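Local coordinates for protein Zn-dependent hydrolase, glyoxylase (Echinicola vietnamensis, PDB 6T5K) that probably hydrolyses beta-lactam antibiotics, carbapenems among them, to substituted beta-amino acids as a zinc-dependent class B metallo-beta-lactamase, at residues D28-I32 with H42-L46; W202-N207 with T235-K240. All blocks are in the same frame, centred on the assembly; numbering follows the deposited sequence.

Contact 1 of 2, residues D28-I32 with H42-L46; sequences DKLII and HVSFL
Ile31 O receives the amide of Val43 at 2.7 Å from Val43 N. The same oxygen also takes a weaker CA-H...O contact from His42 CA on strand 39-48. In return Ile31 N donates to Val43 O, 2.9 Å away. Val43 O also takes a CA-H...O contact from Leu30 CA, and the Leu30 CD1 methyl lies beside it, 3.5 Å from Val43 O. Ile31 and Val43 thus form an antiparallel hydrogen-bonded pair, and their side chains lie together on one face of the sheet, CB to CB 4.4 Å. On that face Ile31 CD1 comes at the edge of the Phe45 ring, near its plane, 4.1 Å from Phe45 CZ, while Lys53 makes a cation-pi contact with this ring. The other face carries Leu30, Ile32, His42 and Ser44. Here Ile32 CG1 packs on His42 CB, and the imidazole, placed between its own N and carbonyl carbon (chi1 66°), turns from strand 30-34 so that NE2 makes weak hydrogen bonds with Phe70 O and Asp71 O. Helix 76-88 covers Ile32 through Leu82 and Phe85. The arrangement is that of a beta hairpin, built from strands 30-34 and 39-48 within the eight-stranded mixed sheet of the metallo-beta-lactamase fold.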
ATOM      1  N   ASP A  28      12.727  10.405 -12.596  1.00 38.53           N
ATOM      2  CA  ASP A  28      13.080   9.185 -13.307  1.00 42.35           C
ATOM      3  C   ASP A  28      12.621   7.940 -12.565  1.00 40.73           C
ATOM      4  O   ASP A  28      12.303   6.923 -13.190  1.00 42.17           O
ATOM      5  CB  ASP A  28      14.609   9.143 -13.509  1.00 48.27           C
ATOM      6  CG  ASP A  28      15.406   9.646 -12.273  1.00 54.65           C
ATOM      7  OD1 ASP A  28      15.203  10.809 -11.849  1.00 56.62           O
ATOM      8  OD2 ASP A  28      16.263   8.891 -11.746  1.00 57.29           O
ATOM      9  N   LYS A  29      12.556   8.006 -11.241  1.00 35.41           N
ATOM     10  CA  LYS A  29      12.401   6.820 -10.428  1.00 34.48           C
ATOM     11  C   LYS A  29      11.100   6.791  -9.648  1.00 29.49           C
ATOM     12  O   LYS A  29      10.723   5.727  -9.136  1.00 29.25           O
ATOM     13  CB  LYS A  29      13.559   6.759  -9.425  1.00 38.33           C
ATOM     14  CG  LYS A  29      14.955   6.737  -9.982  1.00 42.65           C
ATOM     15  CD  LYS A  29      15.125   5.620 -10.988  1.00 45.79           C
ATOM     16  CE  LYS A  29      16.484   4.926 -10.869  1.00 48.97           C
ATOM     17  NZ  LYS A  29      16.368   3.444 -11.073  1.00 50.17           N
ATOM     18  N   LEU A  30      10.418   7.924  -9.530  1.00 26.31           N
ATOM     19  CA  LEU A  30       9.254   8.011  -8.655  1.00 25.75           C
ATOM     20  C   LEU A  30       8.240   9.007  -9.191  1.00 26.43           C
ATOM     21  O   LEU A  30       8.607  10.120  -9.568  1.00 27.12           O
ATOM     22  CB  LEU A  30       9.683   8.467  -7.255  1.00 26.34           C
ATOM     23  CG  LEU A  30       8.610   8.484  -6.170  1.00 26.59           C
ATOM     24  CD1 LEU A  30       8.312   7.062  -5.751  1.00 27.34           C
ATOM     25  CD2 LEU A  30       9.103   9.278  -4.973  1.00 27.74           C
ATOM     26  N   ILE A  31       6.967   8.612  -9.199  1.00 23.99           N
ATOM     27  CA  ILE A  31       5.870   9.501  -9.551  1.00 23.03           C
ATOM     28  C   ILE A  31       4.897   9.502  -8.387  1.00 21.27           C
ATOM     29  O   ILE A  31       4.626   8.450  -7.799  1.00 23.37           O
ATOM     30  CB  ILE A  31       5.187   9.085 -10.865  1.00 27.76           C
ATOM     31  CG1 ILE A  31       6.186   9.193 -12.027  1.00 30.43           C
ATOM     32  CG2 ILE A  31       3.959   9.972 -11.110  1.00 29.21           C
ATOM     33  CD1 ILE A  31       5.736   8.450 -13.280  1.00 34.66           C
ATOM     34  N   ILE A  32       4.392  10.679  -8.038  1.00 21.71           N
ATOM     35  CA  ILE A  32       3.333  10.804  -7.040  1.00 20.94           C
ATOM     36  C   ILE A  32       2.148  11.517  -7.662  1.00 22.02           C
ATOM     37  O   ILE A  32       2.284  12.624  -8.179  1.00 23.14           O
ATOM     38  CB  ILE A  32       3.796  11.541  -5.772  1.00 21.70           C
ATOM     39  CG1 ILE A  32       5.059  10.886  -5.218  1.00 22.22           C
ATOM     40  CG2 ILE A  32       2.671  11.511  -4.709  1.00 21.11           C
ATOM     41  CD1 ILE A  32       5.689  11.629  -4.051  1.00 23.86           C
ATOM     42  N   HIS A  42       1.958   6.708  -4.774  1.00 17.60           N
ATOM     43  CA  HIS A  42       3.362   6.789  -5.146  1.00 17.45           C
ATOM     44  C   HIS A  42       3.704   5.580  -6.006  1.00 17.59           C
ATOM     45  O   HIS A  42       3.343   4.449  -5.675  1.00 18.11           O
ATOM     46  CB  HIS A  42       4.292   6.988  -3.954  1.00 18.28           C
ATOM     47  CG  HIS A  42       4.380   5.857  -2.977  1.00 17.84           C
ATOM     48  ND1 HIS A  42       5.246   4.796  -3.154  1.00 17.28           N
ATOM     49  CD2 HIS A  42       3.871   5.725  -1.729  1.00 16.24           C
ATOM     50  CE1 HIS A  42       5.237   4.047  -2.070  1.00 18.02           C
ATOM     51  NE2 HIS A  42       4.382   4.573  -1.208  1.00 15.85           N
ATOM     52  N   VAL A  43       4.404   5.826  -7.112  1.00 20.14           N
ATOM     53  CA  VAL A  43       4.678   4.802  -8.116  1.00 20.31           C
ATOM     54  C   VAL A  43       6.178   4.739  -8.323  1.00 21.42           C
ATOM     55  O   VAL A  43       6.800   5.755  -8.654  1.00 23.74           O
ATOM     56  CB  VAL A  43       3.968   5.087  -9.447  1.00 20.92           C
ATOM     57  CG1 VAL A  43       4.197   3.933 -10.417  1.00 22.08           C
ATOM     58  CG2 VAL A  43       2.473   5.292  -9.241  1.00 21.45           C
ATOM     59  N   SER A  44       6.746   3.554  -8.133  1.00 20.72           N
ATOM     60  CA  SER A  44       8.152   3.270  -8.408  1.00 22.84           C
ATOM     61  C   SER A  44       8.233   2.037  -9.304  1.00 26.86           C
ATOM     62  O   SER A  44       7.244   1.335  -9.520  1.00 27.88           O
ATOM     63  CB  SER A  44       8.925   3.071  -7.103  1.00 23.90           C
ATOM     64  OG  SER A  44       8.306   2.117  -6.261  1.00 22.60           O
ATOM     65  N   PHE A  45       9.396   1.781  -9.881  1.00 31.53           N
ATOM     66  CA  PHE A  45       9.472   0.831 -10.981  1.00 38.58           C
ATOM     67  C   PHE A  45      10.491  -0.252 -10.689  1.00 45.37           C
ATOM     68  O   PHE A  45      11.573   0.022 -10.168  1.00 46.52           O
ATOM     69  CB  PHE A  45       9.780   1.560 -12.288  1.00 39.10           C
ATOM     70  CG  PHE A  45       8.765   2.607 -12.622  1.00 40.80           C
ATOM     71  CD1 PHE A  45       8.911   3.907 -12.161  1.00 42.49           C
ATOM     72  CD2 PHE A  45       7.647   2.287 -13.360  1.00 42.82           C
ATOM     73  CE1 PHE A  45       7.962   4.871 -12.449  1.00 43.78           C
ATOM     74  CE2 PHE A  45       6.701   3.249 -13.660  1.00 44.76           C
ATOM     75  CZ  PHE A  45       6.860   4.541 -13.199  1.00 45.27           C
ATOM     76  N   LEU A  46      10.114  -1.484 -11.025  1.00 50.72           N
ATOM     77  CA  LEU A  46      10.880  -2.678 -10.703  1.00 57.62           C
ATOM     78  C   LEU A  46      11.085  -3.463 -11.988  1.00 63.20           C
ATOM     79  O   LEU A  46      10.110  -3.858 -12.636  1.00 62.90           O
ATOM     80  CB  LEU A  46      10.097  -3.525  -9.695  1.00 58.05           C
ATOM     81  CG  LEU A  46      10.814  -4.680  -9.005  1.00 58.13           C
ATOM     82  CD1 LEU A  46      12.126  -4.192  -8.421  1.00 57.70           C
ATOM     83  CD2 LEU A  46       9.909  -5.290  -7.937  1.00 58.03           C
TER

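Contact 2 of 2, residues W202-N207 with T235-K240; sequences WPVTVN and TETLFK
Trp202 and Phe239 lay their rings face to face between two antiparallel helices, 201-212 and the C-terminal 230-239, of the metallo-beta-lactamase fold. The six-membered ring of the indole and the phenyl ring have centroids 3.8 Å apart and planes only 13° from parallel. Their overlap is extensive: Phe239 CE2 lies over the centre of the indole, and Phe239 CZ comes to 3.4 Å from Trp202 CZ3. On the opposite face of the phenyl ring sits Leu238 CG of its own helix, toward the rim. Beside the stack, Thr235 CG2 approaches Trp202 NE1 at 3.6 Å. Thr235 CG2 also meets Val206 CG2, which lies at the indole edge.

Pro203 is where the backbones come closest, with its CA 4.5 Å from Glu236 CA. Its ring wedges between Glu236 and Phe239: Pro203 CB faces Glu236 CG, and Pro203 CG lies 3.6 Å from Phe239 O. At this point the segments run at 161° to each other, their axes 8.4 Å apart.

Further out, the Trp202 N-H is hydrogen-bonded to Leu183 O, which helps fix the indole's position, and the indole also touches the zinc ligand His163. Thr235 OG1, hydrogen-bonded to Leu231 O and Lys185 N, anchors the threonine whose CG2 borders the indole. Back at the interface itself, its polar end is made by Glu236, whose extended chain runs alongside Val206, in the opposite sense, to reach Asn207. There Asn207 ND2 donates to the syn side of Glu236 OE1 at 3.0 Å, almost straight at 172°, with the oxygen in the amide plane and the donor somewhat out of the carboxylate plane.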
ATOM      1  N   TRP A 202      -7.569 -16.482  -1.078  1.00 14.17           N
ATOM      2  CA  TRP A 202      -7.600 -15.168  -1.718  1.00 14.45           C
ATOM      3  C   TRP A 202      -8.997 -14.671  -2.030  1.00 14.55           C
ATOM      4  O   TRP A 202      -9.326 -13.546  -1.623  1.00 14.42           O
ATOM      5  CB  TRP A 202      -6.742 -15.243  -2.988  1.00 14.23           C
ATOM      6  CG  TRP A 202      -6.220 -13.921  -3.490  1.00 13.09           C
ATOM      7  CD1 TRP A 202      -6.861 -12.694  -3.486  1.00 15.30           C
ATOM      8  CD2 TRP A 202      -4.952 -13.697  -4.116  1.00 15.33           C
ATOM      9  NE1 TRP A 202      -6.060 -11.740  -4.069  1.00 15.20           N
ATOM     10  CE2 TRP A 202      -4.877 -12.321  -4.437  1.00 14.70           C
ATOM     11  CE3 TRP A 202      -3.856 -14.518  -4.408  1.00 16.03           C
ATOM     12  CZ2 TRP A 202      -3.765 -11.768  -5.053  1.00 16.49           C
ATOM     13  CZ3 TRP A 202      -2.772 -13.958  -5.031  1.00 15.34           C
ATOM     14  CH2 TRP A 202      -2.727 -12.604  -5.330  1.00 15.76           C
ATOM     15  N   PRO A 203      -9.861 -15.424  -2.718  1.00 15.20           N
ATOM     16  CA  PRO A 203     -11.184 -14.862  -3.024  1.00 15.40           C
ATOM     17  C   PRO A 203     -12.017 -14.660  -1.773  1.00 15.00           C
ATOM     18  O   PRO A 203     -12.859 -13.748  -1.740  1.00 15.43           O
ATOM     19  CB  PRO A 203     -11.822 -15.896  -3.961  1.00 16.69           C
ATOM     20  CG  PRO A 203     -11.124 -17.192  -3.670  1.00 17.36           C
ATOM     21  CD  PRO A 203      -9.680 -16.769  -3.301  1.00 16.61           C
ATOM     22  N   VAL A 204     -11.850 -15.526  -0.773  1.00 15.62           N
ATOM     23  CA  VAL A 204     -12.587 -15.386   0.478  1.00 15.00           C
ATOM     24  C   VAL A 204     -12.188 -14.091   1.173  1.00 15.83           C
ATOM     25  O   VAL A 204     -13.038 -13.335   1.649  1.00 17.33           O
ATOM     26  CB  VAL A 204     -12.334 -16.612   1.377  1.00 16.94           C
ATOM     27  CG1 VAL A 204     -13.008 -16.472   2.749  1.00 17.48           C
ATOM     28  CG2 VAL A 204     -12.806 -17.886   0.683  1.00 19.08           C
ATOM     29  N   THR A 205     -10.879 -13.846   1.282  1.00 14.05           N
ATOM     30  CA  THR A 205     -10.377 -12.599   1.852  1.00 13.47           C
ATOM     31  C   THR A 205     -10.904 -11.385   1.109  1.00 12.61           C
ATOM     32  O   THR A 205     -11.362 -10.419   1.729  1.00 14.40           O
ATOM     33  CB  THR A 205      -8.857 -12.657   1.791  1.00 14.63           C
ATOM     34  OG1 THR A 205      -8.434 -13.781   2.577  1.00 15.46           O
ATOM     35  CG2 THR A 205      -8.233 -11.358   2.289  1.00 15.32           C
ATOM     36  N   VAL A 206     -10.860 -11.422  -0.228  1.00 13.31           N
ATOM     37  CA  VAL A 206     -11.314 -10.259  -0.980  1.00 14.16           C
ATOM     38  C   VAL A 206     -12.812 -10.034  -0.805  1.00 14.27           C
ATOM     39  O   VAL A 206     -13.271  -8.890  -0.745  1.00 14.58           O
ATOM     40  CB  VAL A 206     -10.862 -10.319  -2.447  1.00 13.69           C
ATOM     41  CG1 VAL A 206     -11.449  -9.157  -3.234  1.00 15.91           C
ATOM     42  CG2 VAL A 206      -9.335 -10.273  -2.458  1.00 16.72           C
ATOM     43  N   ASN A 207     -13.609 -11.094  -0.754  1.00 13.98           N
ATOM     44  CA  ASN A 207     -15.020 -10.874  -0.540  1.00 14.21           C
ATOM     45  C   ASN A 207     -15.271 -10.251   0.833  1.00 14.96           C
ATOM     46  O   ASN A 207     -16.209  -9.443   0.983  1.00 15.02           O
ATOM     47  CB  ASN A 207     -15.814 -12.170  -0.673  1.00 17.27           C
ATOM     48  CG  ASN A 207     -17.318 -11.914  -0.744  1.00 20.93           C
ATOM     49  OD1 ASN A 207     -18.018 -11.946   0.262  1.00 22.51           O
ATOM     50  ND2 ASN A 207     -17.797 -11.562  -1.928  1.00 23.55           N
ATOM     51  N   THR A 235     -10.770  -8.946  -8.839  1.00 14.60           N
ATOM     52  CA  THR A 235      -9.785  -9.771  -8.157  1.00 14.19           C
ATOM     53  C   THR A 235     -10.425 -11.023  -7.591  1.00 14.20           C
ATOM     54  O   THR A 235      -9.866 -12.116  -7.705  1.00 16.11           O
ATOM     55  CB  THR A 235      -9.116  -8.985  -7.035  1.00 14.54           C
ATOM     56  OG1 THR A 235      -8.431  -7.866  -7.611  1.00 15.34           O
ATOM     57  CG2 THR A 235      -8.120  -9.830  -6.312  1.00 15.82           C
ATOM     58  N   GLU A 236     -11.584 -10.874  -6.941  1.00 14.80           N
ATOM     59  CA  GLU A 236     -12.258 -12.064  -6.440  1.00 14.79           C
ATOM     60  C   GLU A 236     -12.546 -13.043  -7.581  1.00 14.74           C
ATOM     61  O   GLU A 236     -12.313 -14.257  -7.452  1.00 16.95           O
ATOM     62  CB  GLU A 236     -13.514 -11.681  -5.681  1.00 15.52           C
ATOM     63  CG  GLU A 236     -14.116 -12.893  -5.026  1.00 18.55           C
ATOM     64  CD  GLU A 236     -15.448 -12.651  -4.335  1.00 20.75           C
ATOM     65  OE1 GLU A 236     -15.813 -11.485  -4.133  1.00 20.35           O
ATOM     66  OE2 GLU A 236     -16.132 -13.661  -4.002  1.00 23.08           O
ATOM     67  N   THR A 237     -13.050 -12.531  -8.707  1.00 16.55           N
ATOM     68  CA  THR A 237     -13.392 -13.397  -9.834  1.00 18.15           C
ATOM     69  C   THR A 237     -12.162 -14.099 -10.392  1.00 17.19           C
ATOM     70  O   THR A 237     -12.214 -15.277 -10.784  1.00 19.12           O
ATOM     71  CB  THR A 237     -14.039 -12.558 -10.931  1.00 20.86           C
ATOM     72  OG1 THR A 237     -15.197 -11.906 -10.394  1.00 21.78           O
ATOM     73  CG2 THR A 237     -14.437 -13.438 -12.139  1.00 21.29           C
ATOM     74  N   LEU A 238     -11.052 -13.375 -10.464  1.00 16.62           N
ATOM     75  CA  LEU A 238      -9.824 -13.931 -11.011  1.00 17.75           C
ATOM     76  C   LEU A 238      -9.360 -15.148 -10.234  1.00 17.78           C
ATOM     77  O   LEU A 238      -8.803 -16.082 -10.825  1.00 19.65           O
ATOM     78  CB  LEU A 238      -8.749 -12.848 -10.978  1.00 18.41           C
ATOM     79  CG  LEU A 238      -7.364 -13.168 -11.534  1.00 19.42           C
ATOM     80  CD1 LEU A 238      -7.438 -13.456 -13.024  1.00 21.11           C
ATOM     81  CD2 LEU A 238      -6.438 -11.993 -11.214  1.00 19.45           C
ATOM     82  N   PHE A 239      -9.573 -15.151  -8.919  1.00 17.40           N
ATOM     83  CA  PHE A 239      -9.114 -16.243  -8.084  1.00 18.53           C
ATOM     84  C   PHE A 239     -10.218 -17.189  -7.638  1.00 22.16           C
ATOM     85  O   PHE A 239      -9.941 -18.132  -6.895  1.00 24.87           O
ATOM     86  CB  PHE A 239      -8.370 -15.677  -6.879  1.00 18.25           C
ATOM     87  CG  PHE A 239      -7.026 -15.104  -7.235  1.00 16.41           C
ATOM     88  CD1 PHE A 239      -5.944 -15.927  -7.503  1.00 17.61           C
ATOM     89  CD2 PHE A 239      -6.861 -13.737  -7.341  1.00 15.80           C
ATOM     90  CE1 PHE A 239      -4.708 -15.400  -7.847  1.00 18.34           C
ATOM     91  CE2 PHE A 239      -5.625 -13.192  -7.682  1.00 16.94           C
ATOM     92  CZ  PHE A 239      -4.544 -14.018  -7.927  1.00 17.31           C
ATOM     93  N   LYS A 240     -11.447 -16.994  -8.096  1.00 23.10           N
ATOM     94  CA  LYS A 240     -12.556 -17.787  -7.574  1.00 28.90           C
ATOM     95  C   LYS A 240     -12.383 -19.242  -7.964  1.00 30.19           C
ATOM     96  O   LYS A 240     -11.801 -19.538  -9.008  1.00 31.46           O
ATOM     97  CB  LYS A 240     -13.896 -17.270  -8.089  1.00 35.99           C
ATOM     98  CG  LYS A 240     -15.012 -17.470  -7.084  1.00 43.46           C
ATOM     99  CD  LYS A 240     -16.347 -16.947  -7.588  1.00 47.75           C
ATOM    100  CE  LYS A 240     -16.383 -15.430  -7.618  1.00 51.60           C
ATOM    101  NZ  LYS A 240     -17.803 -14.948  -7.737  1.00 54.01           N
ATOM    102  OXT LYS A 240     -12.809 -20.148  -7.242  1.00 30.60           O
TER

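In the fold
Contact 2 follows contact 1 entirely in sequence, and the two do not touch: their centres are 28 Å apart, their nearest atoms about 15 Å. Contact 1 joins two early strands of the eight-stranded mixed sheet, whereas contact 2 pairs helices 201-212 and 230-239. Helix 201-212 follows strand 177-181, and strand 218-221 of the five-stranded sheet lies between the two helices in sequence. The side chain of Ser44 is about 10 Å from a zinc ion and about 7 Å from that of Asp104, and the side chain of Trp202 is about 8 Å from a zinc ion. Each contact thus has one side chain near the zinc centre of this monomeric enzyme.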